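Local structure of shikimate kinase (Bacteroides thetaiotaomicron, 3VAA) at residues Phe80-Leu83 with Glu84-Leu88; Gln185-Ser188 with Ser189-Leu193. The protein probably catalyses the ATP-dependent phosphorylation of the 3-hydroxyl group of shikimate, a magnesium-requiring step on the route to chorismate and the aromatic amino acids. One frame throughout, in Å; residues are numbered along the deposited sequence.

Contact 1: Phe80-Leu83 with Glu84-Leu88; sequences FREL and ERNML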
ATOM      1  N   PHE A  80      17.569  -2.344   3.038  1.00 24.84           N
ATOM      2  CA  PHE A  80      16.447  -1.993   2.186  1.00 24.14           C
ATOM      3  C   PHE A  80      15.449  -1.098   2.919  1.00 23.04           C
ATOM      4  O   PHE A  80      14.924  -0.112   2.345  1.00 22.40           O
ATOM      5  CB  PHE A  80      15.715  -3.211   1.640  1.00 25.91           C
ATOM      6  CG  PHE A  80      14.540  -2.833   0.803  1.00 23.66           C
ATOM      7  CD1 PHE A  80      14.716  -2.468  -0.514  1.00 27.70           C
ATOM      8  CD2 PHE A  80      13.275  -2.773   1.346  1.00 27.83           C
ATOM      9  CE1 PHE A  80      13.643  -2.085  -1.290  1.00 29.94           C
ATOM     10  CE2 PHE A  80      12.188  -2.392   0.571  1.00 30.62           C
ATOM     11  CZ  PHE A  80      12.380  -2.046  -0.748  1.00 29.18           C
ATOM     12  N   ARG A  81      15.162  -1.418   4.181  1.00 23.05           N
ATOM     13  CA  ARG A  81      14.209  -0.593   4.937  1.00 21.65           C
ATOM     14  C   ARG A  81      14.712   0.841   5.164  1.00 20.66           C
ATOM     15  O   ARG A  81      13.917   1.781   5.196  1.00 19.54           O
ATOM     16  CB  ARG A  81      13.808  -1.242   6.248  1.00 21.54           C
ATOM     17  CG  ARG A  81      13.073  -2.573   6.064  1.00 24.21           C
ATOM     18  CD  ARG A  81      11.790  -2.391   5.281  1.00 24.51           C
ATOM     19  NE  ARG A  81      11.161  -3.687   5.017  1.00 31.45           N
ATOM     20  CZ  ARG A  81      10.098  -3.875   4.251  1.00 28.32           C
ATOM     21  NH1 ARG A  81       9.482  -2.859   3.658  1.00 26.10           N
ATOM     22  NH2 ARG A  81       9.616  -5.102   4.093  1.00 30.40           N
ATOM     23  N   GLU A  82      16.021   0.994   5.344  1.00 19.82           N
ATOM     24  CA  GLU A  82      16.615   2.349   5.462  1.00 18.93           C
ATOM     25  C   GLU A  82      16.403   3.128   4.153  1.00 19.01           C
ATOM     26  O   GLU A  82      15.986   4.277   4.162  1.00 17.58           O
ATOM     27  CB  GLU A  82      18.097   2.242   5.781  1.00 22.15           C
ATOM     28  CG  GLU A  82      18.828   3.563   5.953  1.00 22.92           C
ATOM     29  CD  GLU A  82      20.302   3.311   6.236  1.00 27.19           C
ATOM     30  OE1 GLU A  82      20.640   3.054   7.396  1.00 33.65           O
ATOM     31  OE2 GLU A  82      21.097   3.387   5.306  1.00 29.09           O
ATOM     32  N   LEU A  83      16.665   2.497   3.015  1.00 20.34           N
ATOM     33  CA  LEU A  83      16.500   3.207   1.755  1.00 21.82           C
ATOM     34  C   LEU A  83      15.030   3.517   1.473  1.00 19.86           C
ATOM     35  O   LEU A  83      14.703   4.593   0.953  1.00 19.06           O
ATOM     36  CB  LEU A  83      17.156   2.450   0.602  1.00 24.18           C
ATOM     37  CG  LEU A  83      16.641   1.249  -0.090  1.00 32.26           C
ATOM     38  CD1 LEU A  83      15.528   1.596  -1.083  1.00 31.50           C
ATOM     39  CD2 LEU A  83      17.866   0.694  -0.829  1.00 34.26           C
ATOM     40  N   GLU A  84      14.135   2.597   1.845  1.00 18.40           N
ATOM     41  CA  GLU A  84      12.709   2.828   1.682  1.00 18.03           C
ATOM     42  C   GLU A  84      12.252   4.043   2.509  1.00 17.68           C
ATOM     43  O   GLU A  84      11.505   4.896   2.035  1.00 17.78           O
ATOM     44  CB  GLU A  84      11.931   1.582   2.094  1.00 19.51           C
ATOM     45  CG  GLU A  84      10.418   1.712   2.037  1.00 20.03           C
ATOM     46  CD  GLU A  84       9.729   0.443   2.451  1.00 24.01           C
ATOM     47  OE1 GLU A  84      10.016  -0.056   3.580  1.00 23.58           O
ATOM     48  OE2 GLU A  84       8.903  -0.067   1.635  1.00 23.35           O
ATOM     49  N   ARG A  85      12.707   4.110   3.762  1.00 16.63           N
ATOM     50  CA  ARG A  85      12.431   5.250   4.611  1.00 16.93           C
ATOM     51  C   ARG A  85      12.921   6.551   3.966  1.00 16.63           C
ATOM     52  O   ARG A  85      12.223   7.547   3.925  1.00 16.66           O
ATOM     53  CB  ARG A  85      13.120   5.025   5.967  1.00 18.42           C
ATOM     54  CG  ARG A  85      12.991   6.143   6.983  1.00 19.41           C
ATOM     55  CD  ARG A  85      14.058   7.221   6.805  1.00 21.01           C
ATOM     56  NE  ARG A  85      14.003   8.222   7.878  1.00 18.72           N
ATOM     57  CZ  ARG A  85      14.475   9.466   7.782  1.00 17.97           C
ATOM     58  NH1 ARG A  85      15.049   9.898   6.660  1.00 20.12           N
ATOM     59  NH2 ARG A  85      14.349  10.291   8.799  1.00 17.98           N
ATOM     60  N   ASN A  86      14.143   6.540   3.464  1.00 16.67           N
ATOM     61  CA  ASN A  86      14.687   7.719   2.831  1.00 16.67           C
ATOM     62  C   ASN A  86      13.887   8.142   1.588  1.00 17.37           C
ATOM     63  O   ASN A  86      13.650   9.323   1.372  1.00 18.13           O
ATOM     64  CB  ASN A  86      16.165   7.513   2.497  1.00 16.44           C
ATOM     65  CG  ASN A  86      17.025   7.418   3.722  1.00 17.49           C
ATOM     66  OD1 ASN A  86      16.700   8.005   4.770  1.00 18.26           O
ATOM     67  ND2 ASN A  86      18.189   6.754   3.590  1.00 20.06           N
ATOM     68  N   MET A  87      13.427   7.174   0.795  1.00 16.80           N
ATOM     69  CA  MET A  87      12.653   7.500  -0.377  1.00 18.00           C
ATOM     70  C   MET A  87      11.237   7.982   0.011  1.00 17.85           C
ATOM     71  O   MET A  87      10.677   8.870  -0.654  1.00 18.24           O
ATOM     72  CB  MET A  87      12.613   6.319  -1.348  1.00 17.14           C
ATOM     73  CG  MET A  87      13.964   5.995  -2.009  1.00 20.00           C
ATOM     74  SD  MET A  87      14.797   7.408  -2.759  1.00 22.19           S
ATOM     75  CE  MET A  87      15.858   8.011  -1.405  1.00 21.11           C
ATOM     76  N   LEU A  88      10.677   7.427   1.070  1.00 17.40           N
ATOM     77  CA  LEU A  88       9.401   7.908   1.622  1.00 18.59           C
ATOM     78  C   LEU A  88       9.546   9.400   1.957  1.00 18.52           C
ATOM     79  O   LEU A  88       8.664  10.204   1.640  1.00 18.38           O
ATOM     80  CB  LEU A  88       9.013   7.133   2.872  1.00 19.37           C
ATOM     81  CG  LEU A  88       7.753   7.596   3.616  1.00 20.27           C
ATOM     82  CD1 LEU A  88       6.531   7.548   2.681  1.00 22.52           C
ATOM     83  CD2 LEU A  88       7.517   6.733   4.877  1.00 19.38           C
TER
HETATM   84  O   HOH W   1      11.086   1.548   5.764  1.00 20.85           O
HETATM   85  O   HOH W   2       7.280  -2.503   1.943  1.00 34.65           O
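Glu84 OE1 is gripped from two directions. Arg81 NH1 donates to it at 2.9 Å in a salt bridge, and a water that also donates to Arg81 O bonds to it. The N-H...O angle of the salt bridge is 161°. OE1 lies in the guanidinium plane, at its edge, and NH1 comes to the syn side of the carboxylate, somewhat out of its plane. A second water accepts from Arg81 NH1 and donates to Glu84 OE2. Both carboxylate oxygens are thus linked to Arg81, OE1 directly and OE2 through the water, which should limit rotation of the carboxylate.

The Arg81 chain bends at chi2 (-61°), and this turns it to run beside the extended Glu84 chain, pointing the same way. Arg81 CD lies 3.4 Å from Glu84 OE1. The Phe80 ring crosses the Glu84 chain obliquely, with CE2 4.2 Å from OE2.

Leu83 and Met87 lie on the apolar face and pack on Ile60 of helix 56-64. Leu83 O accepts from Met87 N at 2.9 Å. On the outer face the Glu82 and Asn86 side chains run side by side. Asn86 OD1 accepts a bond from Arg85 NH1.

The Arg81-Glu84 pair, i to i+3, sits on helix 68-91. Arg81 is a predicted substrate-binding residue, and Glu84 lies close to Asp57, another. The arrangement is consistent with a second-shell carboxylate that orients an arginine in the shikimate pocket of this kinase fold.

Contact 2: Gln185-Ser188 with Ser189-Leu193; sequences QIES and SVQRL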
ATOM      1  N   GLN A 185     -17.689  -0.857  -8.814  1.00 31.94           N
ATOM      2  CA  GLN A 185     -17.161  -0.954  -7.450  1.00 30.52           C
ATOM      3  C   GLN A 185     -15.995  -0.001  -7.219  1.00 29.87           C
ATOM      4  O   GLN A 185     -15.894   0.606  -6.164  1.00 30.19           O
ATOM      5  CB  GLN A 185     -16.698  -2.380  -7.158  1.00 30.35           C
ATOM      6  CG  GLN A 185     -17.829  -3.362  -7.094  1.00 31.99           C
ATOM      7  CD  GLN A 185     -17.362  -4.779  -6.927  1.00 29.96           C
ATOM      8  OE1 GLN A 185     -16.401  -5.055  -6.214  1.00 30.25           O
ATOM      9  NE2 GLN A 185     -18.038  -5.698  -7.612  1.00 32.75           N
ATOM     10  N   ILE A 186     -15.103   0.110  -8.203  1.00 29.55           N
ATOM     11  CA  ILE A 186     -13.953   1.009  -8.079  1.00 28.36           C
ATOM     12  C   ILE A 186     -14.453   2.447  -8.027  1.00 31.58           C
ATOM     13  O   ILE A 186     -14.045   3.204  -7.146  1.00 27.84           O
ATOM     14  CB  ILE A 186     -12.935   0.820  -9.212  1.00 27.33           C
ATOM     15  CG1 ILE A 186     -12.283  -0.554  -9.111  1.00 27.89           C
ATOM     16  CG2 ILE A 186     -11.869   1.916  -9.159  1.00 30.29           C
ATOM     17  CD1 ILE A 186     -11.422  -0.908 -10.307  1.00 29.81           C
ATOM     18  N   GLU A 187     -15.368   2.815  -8.929  1.00 33.19           N
ATOM     19  CA  GLU A 187     -15.928   4.171  -8.930  1.00 36.01           C
ATOM     20  C   GLU A 187     -16.634   4.486  -7.611  1.00 35.67           C
ATOM     21  O   GLU A 187     -16.512   5.591  -7.098  1.00 35.83           O
ATOM     22  CB  GLU A 187     -16.915   4.366 -10.101  1.00 38.45           C
ATOM     23  CG  GLU A 187     -17.651   5.726 -10.119  1.00 44.08           C
ATOM     24  CD  GLU A 187     -16.712   6.923 -10.231  1.00 47.99           C
ATOM     25  OE1 GLU A 187     -15.550   6.743 -10.655  1.00 52.32           O
ATOM     26  OE2 GLU A 187     -17.143   8.048  -9.901  1.00 52.33           O
ATOM     27  N   SER A 188     -17.375   3.510  -7.078  1.00 34.53           N
ATOM     28  CA  SER A 188     -18.083   3.671  -5.820  1.00 35.18           C
ATOM     29  C   SER A 188     -17.100   3.899  -4.669  1.00 33.16           C
ATOM     30  O   SER A 188     -17.311   4.758  -3.799  1.00 32.68           O
ATOM     31  CB  SER A 188     -18.912   2.424  -5.528  1.00 35.19           C
ATOM     32  OG  SER A 188     -19.632   2.602  -4.337  1.00 41.87           O
ATOM     33  N   SER A 189     -16.035   3.111  -4.679  1.00 31.57           N
ATOM     34  CA  SER A 189     -15.002   3.202  -3.649  1.00 30.88           C
ATOM     35  C   SER A 189     -14.300   4.538  -3.715  1.00 31.49           C
ATOM     36  O   SER A 189     -14.070   5.172  -2.687  1.00 30.29           O
ATOM     37  CB  SER A 189     -14.009   2.054  -3.781  1.00 30.85           C
ATOM     38  OG  SER A 189     -14.653   0.827  -3.472  1.00 33.15           O
ATOM     39  N   VAL A 190     -13.955   4.963  -4.925  1.00 31.23           N
ATOM     40  CA  VAL A 190     -13.335   6.270  -5.118  1.00 31.97           C
ATOM     41  C   VAL A 190     -14.202   7.378  -4.520  1.00 32.48           C
ATOM     42  O   VAL A 190     -13.698   8.256  -3.820  1.00 32.11           O
ATOM     43  CB  VAL A 190     -13.095   6.542  -6.613  1.00 32.04           C
ATOM     44  CG1 VAL A 190     -12.849   8.018  -6.855  1.00 35.71           C
ATOM     45  CG2 VAL A 190     -11.940   5.676  -7.121  1.00 30.41           C
ATOM     46  N   GLN A 191     -15.516   7.315  -4.768  1.00 33.66           N
ATOM     47  CA  GLN A 191     -16.449   8.315  -4.249  1.00 35.37           C
ATOM     48  C   GLN A 191     -16.536   8.305  -2.727  1.00 34.87           C
ATOM     49  O   GLN A 191     -16.581   9.355  -2.093  1.00 35.68           O
ATOM     50  CB  GLN A 191     -17.857   8.114  -4.858  1.00 36.82           C
ATOM     51  CG  GLN A 191     -17.906   8.329  -6.380  1.00 41.90           C
ATOM     52  CD  GLN A 191     -19.264   7.992  -6.992  1.00 51.26           C
ATOM     53  OE1 GLN A 191     -20.200   7.610  -6.285  1.00 57.91           O
ATOM     54  NE2 GLN A 191     -19.370   8.118  -8.314  1.00 53.71           N
ATOM     55  N   ARG A 192     -16.577   7.114  -2.147  1.00 33.89           N
ATOM     56  CA  ARG A 192     -16.649   6.974  -0.705  1.00 34.57           C
ATOM     57  C   ARG A 192     -15.356   7.469  -0.045  1.00 33.40           C
ATOM     58  O   ARG A 192     -15.377   8.105   1.026  1.00 33.34           O
ATOM     59  CB  ARG A 192     -16.870   5.516  -0.356  1.00 34.09           C
ATOM     60  CG  ARG A 192     -17.219   5.265   1.103  1.00 40.72           C
ATOM     61  CD  ARG A 192     -17.562   3.794   1.336  1.00 44.60           C
ATOM     62  NE  ARG A 192     -18.437   3.265   0.278  1.00 47.23           N
ATOM     63  CZ  ARG A 192     -18.055   2.452  -0.712  1.00 49.23           C
ATOM     64  NH1 ARG A 192     -16.815   1.997  -0.792  1.00 50.70           N
ATOM     65  NH2 ARG A 192     -18.939   2.061  -1.625  1.00 52.97           N
ATOM     66  N   LEU A 193     -14.231   7.159  -0.673  1.00 32.24           N
ATOM     67  CA  LEU A 193     -12.939   7.590  -0.143  1.00 31.60           C
ATOM     68  C   LEU A 193     -12.803   9.111  -0.210  1.00 33.59           C
ATOM     69  O   LEU A 193     -12.314   9.758   0.733  1.00 33.20           O
ATOM     70  CB  LEU A 193     -11.802   6.919  -0.900  1.00 30.69           C
ATOM     71  CG  LEU A 193     -10.420   7.206  -0.328  1.00 29.91           C
ATOM     72  CD1 LEU A 193     -10.349   6.744   1.138  1.00 28.01           C
ATOM     73  CD2 LEU A 193      -9.373   6.518  -1.184  1.00 29.50           C
TER
HETATM   74  O   HOH W   3     -17.018  -0.118  -3.839  1.00 49.61           O
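Gln191 NE2 donates to Glu187 OE2 at 2.7 Å, with an N-H...O angle of 149°. This is the one assigned hydrogen bond from side chain to side chain between 185-188 and 189-193. The amide meets the anti side of the carboxylate, somewhat out of its plane, and the two planes stand nearly perpendicular, 83° apart. The Glu187 chain turns at chi2 (61°), which brings its carboxylate round to the extended Gln191 chain. Glu187 OE2 also takes a salt bridge from Lys48 on helix 38-49.

A second polar group surrounds Gln185 O. It accepts the helix bond from Ser189 N at 2.9 Å and a bond from a water. That water lies 2.6 Å from Ser189 OG and links the two residues. Ser189 OG is also hydrogen-bonded to Glu179 O in the preceding loop. Further along, Arg192 folds back over the helix. Ser188 O, the acceptor for Arg192 N, lies over one face of the guanidinium, off toward its rim. Arg192 NH2 approaches Ser188 OG to 2.9 Å, but the angle is too poor for a hydrogen bond.

The apolar part is small. Ile186 CG2 and Val190 CG2 meet at 4.3 Å, one turn apart. Val190 CG2 also lies 3.2 Å from Ile186 O. Both side chains touch Ala44 of helix 38-49, and Ile186 also touches Thr40, a predicted ATP-binding residue.

The helix is therefore amphipathic. Ile186 and Val190 pack on the helix that begins at the end of the P-loop, while Glu187 adds an ionic link to it. The shared use of Glu187 OE2 by an amide and a lysine probably favours the charged carboxylate.

In the fold
Contacts 1 and 2 lie on opposite sides of the chain's centre, with their own centres about 30 Å apart. Neither is deep core: each is a two-turn piece of a helix with one buried and one exposed side. Contact 1, on helix 68-91, has the more buried polar pair, on the side of the predicted shikimate site. Contact 2, on the C-terminal helix 183-196, carries its side-chain polar bonds nearer the surface. Contact 1 packs on helices 56-64 and 111-118, contact 2 on edge strand 173-176 and on helix 38-49, which begins at the end of the P-loop. Contact 1 thus lies by the predicted shikimate site, and contact 2 probably backs the helix of the nucleotide site.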